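Local coordinates for possible substrate binding protein of ABC transporter system (Rhodopseudomonas palustris, PDB 3N0X), which probably binds branched-chain amino acids or related ligands and hands them to an ABC-type transporter in the membrane, at residues T297-K301 with A313-F319; F289-A294 with F319-K323; I119-G123 with M326-K330. All coordinates share one frame; numbering follows the deposited sequence. Where two conformers were deposited one is given.

Contact 1 of 3, residues T297-K301 with A313-F319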
loop_
_atom_site.group_PDB
_atom_site.type_symbol
_atom_site.label_atom_id
_atom_site.label_comp_id
_atom_site.label_asym_id
_atom_site.label_seq_id
_atom_site.Cartn_x
_atom_site.Cartn_y
_atom_site.Cartn_z
ATOM N N THR A 297 -1.329 -6.913 19.137
ATOM C CA THR A 297 -2.741 -7.202 19.336
ATOM C C THR A 297 -2.979 -8.735 19.250
ATOM O O THR A 297 -3.712 -9.289 20.086
ATOM C CB THR A 297 -3.555 -6.458 18.305
ATOM O OG1 THR A 297 -3.286 -5.049 18.424
ATOM C CG2 THR A 297 -5.048 -6.705 18.486
ATOM N N ALA A 298 -2.297 -9.398 18.304
ATOM C CA ALA A 298 -2.434 -10.862 18.139
ATOM C C ALA A 298 -1.903 -11.629 19.336
ATOM O O ALA A 298 -2.588 -12.552 19.860
ATOM C CB ALA A 298 -1.739 -11.347 16.884
ATOM N N VAL A 299 -0.713 -11.253 19.790
ATOM C CA VAL A 299 -0.077 -11.985 20.900
ATOM C C VAL A 299 -0.854 -11.757 22.189
ATOM O O VAL A 299 -1.070 -12.699 22.969
ATOM C CB VAL A 299 1.439 -11.641 21.045
ATOM C CG1 VAL A 299 2.051 -12.257 22.298
ATOM C CG2 VAL A 299 2.235 -12.044 19.806
ATOM N N GLN A 300 -1.338 -10.540 22.379
ATOM C CA GLN A 300 -2.150 -10.207 23.538
ATOM C C GLN A 300 -3.458 -11.032 23.513
ATOM O O GLN A 300 -3.905 -11.550 24.545
ATOM C CB GLN A 300 -2.440 -8.696 23.593
ATOM C CG GLN A 300 -3.101 -8.256 24.875
ATOM N N LYS A 301 -4.075 -11.140 22.346
ATOM C CA LYS A 301 -5.336 -11.852 22.241
ATOM C C LYS A 301 -5.146 -13.366 22.393
ATOM O O LYS A 301 -5.927 -14.011 23.116
ATOM C CB LYS A 301 -6.045 -11.532 20.930
ATOM C CG LYS A 301 -7.402 -12.199 20.831
ATOM C CD LYS A 301 -8.118 -11.838 19.554
ATOM C CE LYS A 301 -9.141 -12.920 19.190
ATOM N NZ LYS A 301 -9.693 -12.753 17.819
ATOM N N ALA A 313 -6.405 -16.506 16.399
ATOM C CA ALA A 313 -6.603 -15.174 16.970
ATOM C C ALA A 313 -6.663 -14.092 15.872
ATOM O O ALA A 313 -7.516 -13.180 15.947
ATOM C CB ALA A 313 -5.472 -14.855 17.967
HETATM N N MSE A 314 -5.820 -14.226 14.852
HETATM C CA MSE A 314 -5.664 -13.193 13.826
HETATM C C MSE A 314 -6.757 -13.188 12.742
HETATM O O MSE A 314 -7.052 -12.127 12.182
HETATM C CB MSE A 314 -4.271 -13.295 13.185
HETATM C CG MSE A 314 -3.195 -12.920 14.173
HETATM SE SE MSE A 314 -1.449 -13.369 13.542
HETATM C CE MSE A 314 -1.148 -12.073 12.207
ATOM N N GLU A 315 -7.378 -14.345 12.468
ATOM C CA GLU A 315 -8.426 -14.403 11.445
ATOM C C GLU A 315 -9.635 -13.599 11.913
ATOM O O GLU A 315 -10.238 -13.911 12.953
ATOM C CB GLU A 315 -8.837 -15.871 11.174
ATOM C CG GLU A 315 -7.779 -16.589 10.352
ATOM C CD GLU A 315 -8.241 -17.950 9.797
ATOM O OE1 GLU A 315 -9.236 -18.525 10.331
ATOM O OE2 GLU A 315 -7.567 -18.431 8.854
ATOM N N GLY A 316 -9.996 -12.550 11.153
ATOM C CA GLY A 316 -11.136 -11.691 11.527
ATOM C C GLY A 316 -10.787 -10.642 12.585
ATOM O O GLY A 316 -11.690 -9.964 13.081
HETATM N N MSE A 317 -9.513 -10.543 12.948
HETATM C CA MSE A 317 -9.068 -9.683 14.048
HETATM C C MSE A 317 -8.971 -8.222 13.626
HETATM O O MSE A 317 -8.241 -7.896 12.684
HETATM C CB MSE A 317 -7.702 -10.123 14.573
HETATM C CG MSE A 317 -7.305 -9.475 15.898
HETATM SE SE MSE A 317 -5.488 -9.927 16.381
HETATM C CE MSE A 317 -4.597 -8.744 15.217
ATOM N N GLU A 318 -9.615 -7.353 14.400
ATOM C CA GLU A 318 -9.464 -5.896 14.263
ATOM C C GLU A 318 -8.252 -5.409 15.042
ATOM O O GLU A 318 -7.903 -5.970 16.093
ATOM C CB GLU A 318 -10.707 -5.186 14.782
ATOM C CG GLU A 318 -11.977 -5.578 14.069
ATOM C CD GLU A 318 -13.192 -4.689 14.415
ATOM O OE1 GLU A 318 -13.112 -3.886 15.377
ATOM O OE2 GLU A 318 -14.227 -4.818 13.707
ATOM N N PHE A 319 -7.556 -4.396 14.505
ATOM C CA PHE A 319 -6.498 -3.775 15.230
ATOM C C PHE A 319 -6.381 -2.300 14.846
ATOM O O PHE A 319 -6.784 -1.920 13.743
ATOM C CB PHE A 319 -5.160 -4.522 15.019
ATOM C CG PHE A 319 -4.746 -4.701 13.577
ATOM C CD1 PHE A 319 -5.366 -5.649 12.771
ATOM C CD2 PHE A 319 -3.695 -3.959 13.039
ATOM C CE1 PHE A 319 -4.993 -5.843 11.480
ATOM C CE2 PHE A 319 -3.317 -4.112 11.733
ATOM C CZ PHE A 319 -3.972 -5.049 10.911
#

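Contact 2 of 3, residues F289-A294 with F319-K323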
loop_
_atom_site.group_PDB
_atom_site.type_symbol
_atom_site.label_atom_id
_atom_site.label_comp_id
_atom_site.label_asym_id
_atom_site.label_seq_id
_atom_site.Cartn_x
_atom_site.Cartn_y
_atom_site.Cartn_z
ATOM N N PHE A 289 4.427 0.501 11.366
ATOM C CA PHE A 289 3.679 0.748 12.610
ATOM C C PHE A 289 2.468 -0.162 12.659
ATOM O O PHE A 289 2.147 -0.768 13.688
ATOM C CB PHE A 289 3.283 2.238 12.666
ATOM C CG PHE A 289 2.918 2.781 14.022
ATOM C CD1 PHE A 289 1.850 2.291 14.732
ATOM C CD2 PHE A 289 3.615 3.864 14.542
ATOM C CE1 PHE A 289 1.476 2.866 15.989
ATOM C CE2 PHE A 289 3.275 4.452 15.742
ATOM C CZ PHE A 289 2.190 3.949 16.453
ATOM N N SER A 290 1.753 -0.266 11.539
ATOM C CA SER A 290 0.593 -1.130 11.454
ATOM C C SER A 290 0.950 -2.586 11.726
ATOM O O SER A 290 0.203 -3.298 12.439
ATOM C CB SER A 290 -0.087 -0.990 10.095
ATOM O OG SER A 290 -0.472 0.371 9.901
ATOM N N ALA A 291 2.061 -3.058 11.160
ATOM C CA ALA A 291 2.523 -4.407 11.448
ATOM C C ALA A 291 2.847 -4.615 12.934
ATOM O O ALA A 291 2.507 -5.691 13.488
ATOM C CB ALA A 291 3.723 -4.773 10.578
ATOM N N ALA A 292 3.446 -3.624 13.570
ATOM C CA ALA A 292 3.744 -3.700 14.987
ATOM C C ALA A 292 2.465 -3.917 15.752
ATOM O O ALA A 292 2.385 -4.727 16.696
ATOM C CB ALA A 292 4.486 -2.392 15.471
HETATM N N MSE A 293 1.463 -3.094 15.434
HETATM C CA MSE A 293 0.206 -3.162 16.133
HETATM C C MSE A 293 -0.512 -4.493 15.921
HETATM O O MSE A 293 -1.126 -5.043 16.847
HETATM C CB MSE A 293 -0.713 -2.010 15.722
HETATM C CG MSE A 293 -0.240 -0.675 16.152
HETATM SE SE MSE A 293 -0.156 -0.328 18.029
HETATM C CE MSE A 293 -2.024 -0.447 18.446
ATOM N N ALA A 294 -0.437 -5.026 14.706
ATOM C CA ALA A 294 -0.999 -6.342 14.430
ATOM C C ALA A 294 -0.350 -7.423 15.325
ATOM O O ALA A 294 -1.035 -8.246 15.923
ATOM C CB ALA A 294 -0.810 -6.698 12.970
ATOM N N PHE A 319 -7.556 -4.396 14.505
ATOM C CA PHE A 319 -6.498 -3.775 15.230
ATOM C C PHE A 319 -6.381 -2.300 14.846
ATOM O O PHE A 319 -6.784 -1.920 13.743
ATOM C CB PHE A 319 -5.160 -4.522 15.019
ATOM C CG PHE A 319 -4.746 -4.701 13.577
ATOM C CD1 PHE A 319 -5.366 -5.649 12.771
ATOM C CD2 PHE A 319 -3.695 -3.959 13.039
ATOM C CE1 PHE A 319 -4.993 -5.843 11.480
ATOM C CE2 PHE A 319 -3.317 -4.112 11.733
ATOM C CZ PHE A 319 -3.972 -5.049 10.911
ATOM N N ASP A 320 -5.824 -1.512 15.749
ATOM C CA ASP A 320 -5.726 -0.067 15.581
ATOM C C ASP A 320 -4.374 0.276 14.967
ATOM O O ASP A 320 -3.337 -0.350 15.260
ATOM C CB ASP A 320 -5.871 0.639 16.934
ATOM C CG ASP A 320 -7.214 0.435 17.561
ATOM O OD1 ASP A 320 -8.231 0.475 16.823
ATOM O OD2 ASP A 320 -7.221 0.271 18.805
ATOM N N THR A 321 -4.394 1.261 14.062
ATOM C CA THR A 321 -3.202 1.639 13.314
ATOM C C THR A 321 -3.190 3.167 13.097
ATOM O O THR A 321 -4.173 3.851 13.423
ATOM C CB THR A 321 -3.176 0.967 11.916
ATOM O OG1 THR A 321 -4.112 1.623 11.078
ATOM C CG2 THR A 321 -3.489 -0.540 11.968
ATOM N N PRO A 322 -2.111 3.709 12.492
ATOM C CA PRO A 322 -2.188 5.127 12.142
ATOM C C PRO A 322 -3.274 5.479 11.139
ATOM O O PRO A 322 -3.580 6.658 10.955
ATOM C CB PRO A 322 -0.803 5.424 11.503
ATOM C CG PRO A 322 0.108 4.375 12.122
ATOM C CD PRO A 322 -0.757 3.167 12.257
ATOM N N LYS A 323 -3.810 4.472 10.450
ATOM C CA LYS A 323 -4.911 4.653 9.531
ATOM C C LYS A 323 -6.269 4.304 10.150
ATOM O O LYS A 323 -7.269 4.077 9.435
ATOM C CB LYS A 323 -4.693 3.802 8.276
ATOM C CG LYS A 323 -3.491 4.165 7.421
ATOM C CD LYS A 323 -3.346 3.294 6.169
ATOM C CE LYS A 323 -4.636 3.164 5.445
ATOM N NZ LYS A 323 -4.523 2.623 4.067
#

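Contact 3 of 3, residues I119-G123 with M326-K330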
loop_
_atom_site.group_PDB
_atom_site.type_symbol
_atom_site.label_atom_id
_atom_site.label_comp_id
_atom_site.label_asym_id
_atom_site.label_seq_id
_atom_site.Cartn_x
_atom_site.Cartn_y
_atom_site.Cartn_z
ATOM N N ILE A 119 0.317 -16.933 5.981
ATOM C CA ILE A 119 0.515 -15.588 5.436
ATOM C C ILE A 119 -0.635 -14.654 5.828
ATOM O O ILE A 119 -1.810 -14.941 5.575
ATOM C CB ILE A 119 0.647 -15.628 3.878
ATOM C CG1 ILE A 119 1.686 -16.642 3.416
ATOM C CG2 ILE A 119 0.938 -14.196 3.305
ATOM C CD1 ILE A 119 3.036 -16.538 4.084
ATOM N N PHE A 120 -0.266 -13.538 6.468
ATOM C CA PHE A 120 -1.162 -12.422 6.705
ATOM C C PHE A 120 -0.521 -11.202 6.038
ATOM O O PHE A 120 0.654 -11.197 5.693
ATOM C CB PHE A 120 -1.395 -12.165 8.186
ATOM C CG PHE A 120 -2.220 -13.224 8.883
ATOM C CD1 PHE A 120 -1.658 -14.472 9.215
ATOM C CD2 PHE A 120 -3.554 -13.020 9.134
ATOM C CE1 PHE A 120 -2.431 -15.433 9.844
ATOM C CE2 PHE A 120 -4.311 -13.974 9.770
ATOM C CZ PHE A 120 -3.761 -15.178 10.115
ATOM N N ARG A 121 -1.308 -10.164 5.810
ATOM C CA ARG A 121 -0.759 -8.958 5.181
ATOM C C ARG A 121 -1.371 -7.711 5.769
ATOM O O ARG A 121 -2.575 -7.518 5.673
ATOM C CB ARG A 121 -0.968 -8.956 3.665
ATOM C CG ARG A 121 -0.489 -7.623 3.055
ATOM C CD ARG A 121 -0.030 -7.683 1.664
ATOM N NE ARG A 121 -0.993 -8.275 0.738
ATOM C CZ ARG A 121 -0.680 -8.532 -0.540
ATOM N NH1 ARG A 121 0.495 -8.212 -0.987
ATOM N NH2 ARG A 121 -1.542 -9.141 -1.353
ATOM N N THR A 122 -0.510 -6.831 6.305
ATOM C CA THR A 122 -0.923 -5.493 6.723
ATOM C C THR A 122 -0.812 -4.446 5.585
ATOM O O THR A 122 -1.605 -3.505 5.567
ATOM C CB THR A 122 -0.141 -5.020 7.946
ATOM O OG1 THR A 122 1.269 -5.108 7.687
ATOM C CG2 THR A 122 -0.487 -5.834 9.156
ATOM N N GLY A 123 0.169 -4.610 4.705
ATOM C CA GLY A 123 0.322 -3.709 3.573
ATOM C C GLY A 123 -0.937 -3.736 2.730
ATOM O O GLY A 123 -1.669 -4.735 2.706
HETATM N N MSE A 326 -7.984 -1.466 11.175
HETATM C CA MSE A 326 -7.755 -2.465 10.116
HETATM C C MSE A 326 -8.359 -3.788 10.609
HETATM O O MSE A 326 -8.542 -3.968 11.795
HETATM C CB MSE A 326 -6.286 -2.631 9.785
HETATM C CG MSE A 326 -5.667 -1.442 9.096
HETATM SE SE MSE A 326 -3.988 -1.913 8.367
HETATM C CE MSE A 326 -3.448 -0.186 7.857
ATOM N N VAL A 327 -8.685 -4.690 9.676
ATOM C CA VAL A 327 -9.173 -6.006 10.058
ATOM C C VAL A 327 -8.574 -7.050 9.119
ATOM O O VAL A 327 -8.603 -6.910 7.896
ATOM C CB VAL A 327 -10.739 -6.079 10.159
ATOM C CG1 VAL A 327 -11.447 -5.723 8.819
ATOM C CG2 VAL A 327 -11.187 -7.446 10.675
ATOM N N PHE A 328 -8.009 -8.108 9.698
ATOM C CA PHE A 328 -7.536 -9.227 8.866
ATOM C C PHE A 328 -8.744 -10.045 8.440
ATOM O O PHE A 328 -9.401 -10.684 9.247
ATOM C CB PHE A 328 -6.591 -10.160 9.587
ATOM C CG PHE A 328 -5.212 -9.600 9.840
ATOM C CD1 PHE A 328 -4.393 -9.112 8.814
ATOM C CD2 PHE A 328 -4.695 -9.623 11.121
ATOM C CE1 PHE A 328 -3.145 -8.657 9.066
ATOM C CE2 PHE A 328 -3.393 -9.178 11.378
ATOM C CZ PHE A 328 -2.615 -8.691 10.368
ATOM N N ARG A 329 -9.023 -10.051 7.152
ATOM C CA ARG A 329 -10.157 -10.810 6.641
ATOM C C ARG A 329 -9.887 -12.282 6.858
ATOM O O ARG A 329 -8.790 -12.746 6.575
ATOM C CB ARG A 329 -10.323 -10.480 5.160
ATOM C CG ARG A 329 -11.479 -11.225 4.482
ATOM C CD ARG A 329 -11.948 -10.465 3.291
ATOM N NE ARG A 329 -10.933 -10.342 2.233
ATOM C CZ ARG A 329 -11.165 -9.708 1.101
ATOM N NH1 ARG A 329 -12.346 -9.110 0.914
ATOM N NH2 ARG A 329 -10.252 -9.691 0.160
ATOM N N LYS A 330 -10.871 -13.028 7.369
ATOM C CA LYS A 330 -10.700 -14.455 7.630
ATOM C C LYS A 330 -10.292 -15.267 6.385
ATOM O O LYS A 330 -9.423 -16.166 6.465
ATOM C CB LYS A 330 -11.997 -15.015 8.234
ATOM C CG LYS A 330 -12.037 -16.539 8.444
#

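Contact 1 of 3, residues T297-K301 with A313-F319
Helix segment 297-301 packs against the end of helix 307-314 and the chain beyond it, with A298 facing M314 at 5.9 Å between CA atoms and T297 facing F319 on strand 318-321. E315 is the first residue to leave the helical path. A type II turn from M314 to M317, with G316 at positive phi, then folds the chain back and brings both selenomethionines to the same alanine. The A298 methyl presses on the M314 chain, its CB 3.5 Å from M314 CG, closer than ordinary van der Waals contact. M317 arrives beside it: CG anti to the backbone N (chi1 -168°) sends the chain across to the helix, where SE lies 3.6 Å from A298 CA. The bend at the last torsion then carries M317 CE to within 3.9 Å of T297 CG2. T297 turns its methyl to the interface, while OG1 is hydrogen-bonded to M293 O and touches F319 CB. On the exposed side K301, in one of its two conformers, stretches past A313, and K301 NZ donates to A313 O at 2.9 Å, a bond that is probably part-time. In that copy the ammonium lies in the carbonyl plane on a lone pair, at a C=O...N angle of 131°. The chemistry is therefore divided: close apolar packing inside and, when K301 takes this conformer, a charged donor outside, which the carbonyl end of helix 307-314 would probably favour.

Contact 2 of 3, residues F289-A294 with F319-K323
F319 and P322 meet helix 283-302 from the first strand and turn of a beta-hairpin, strands 318-321 and 324-328; the helix packs across the hairpin, the axes of 289-294 and 319-321 running nearly antiparallel (155°), 7.7 Å apart. The F319 ring receives the A294 methyl over one face, CB 4.0 Å from the centroid and offset toward the rim, a CH-pi contact; F319 CE2 lies 3.7 Å from S290 O. With these contacts lost, a serine in place of F319 would probably open a gap between the helix and the hairpin and leave the A294 methyl without the ring face of F319. Farther along, P322 sets CG over the face of F289, 4.1 Å from the ring centroid, a second CH-pi contact. Between the two, M293 bends at chi2 and chi3 and curls round a backbone carbonyl: M293 CB lies 3.1 Å and M293 CE 3.4 Å from D320 O. That oxygen is buried without a polar partner, walled in by aliphatic groups. S290 lays OG 3.4 Å from T321 CB, its hydroxyl hydrogen-bonded to A286 O. T321 OG1 in turn bonds to G324 O and accepts K323 N at 2.9 Å, with an N-H...O angle of 138°, forming an ST turn.

Contact 3 of 3, residues I119-G123 with M326-K330
F328 and F120 meet as a T-shaped pair, the edge of F120 toward the face of F328, with centroids 5.2 Å apart and planes at 66°. F328 can be followed outward. Its CB lies 4.2 Å from F120 CD2, and with CG anti to the carbonyl carbon (chi1 -72°) the ring leans toward segment 119-123. CG sits 3.9 Å from F120 CD2, the atom that stands over the face, offset toward the rim; CD2 meets the same atom slightly farther off, and CE2 packs on F319 CE1 of the paired strand. On the other branch CD1 passes from F120 to the backbone of R121, and CE1 comes 3.6 Å from R121 O, which approaches the ring edge near its plane. At the tip F328 CZ lies 3.8 Å from T122 CG2. T122 turns this methyl to the ring while OG1 is hydrogen-bonded to E103 OE1. Beside it M326 extends its chain until SE stands 4.0 Å from T122 O, a carbonyl hydrogen-bonded to Q337 NE2. No hydrogen bond crosses between the segments. The ring pair packs strand 119-121 against strand 324-328 where R121 already makes backbone bonds to H333 and A335, within one lobe, consistent with the two-lobed type I periplasmic-binding protein fold.

Contacts 1 and 2 use different turns of helix 283-302 against one continuous piece of chain and share F319, while contact 3 reaches the hairpin through its second strand. The hairpin joins them: F319 pairs by backbone hydrogen bonds with M326, and M317 with F328. All three are mainly buried, but contact 1 lies farthest out, its centre about 21 Å from the chain's centre against 13 and 12 Å for the centres of contacts 2 and 3, and alone among them includes a hydrogen bond between its segments, made by an exposed lysine in one conformer of K301. Contact 2 relies on methyl and proline groups over rings, contact 3 on ring against ring. In sequence, contacts 1 and 2 are nested within the long loop that contact 3 closes.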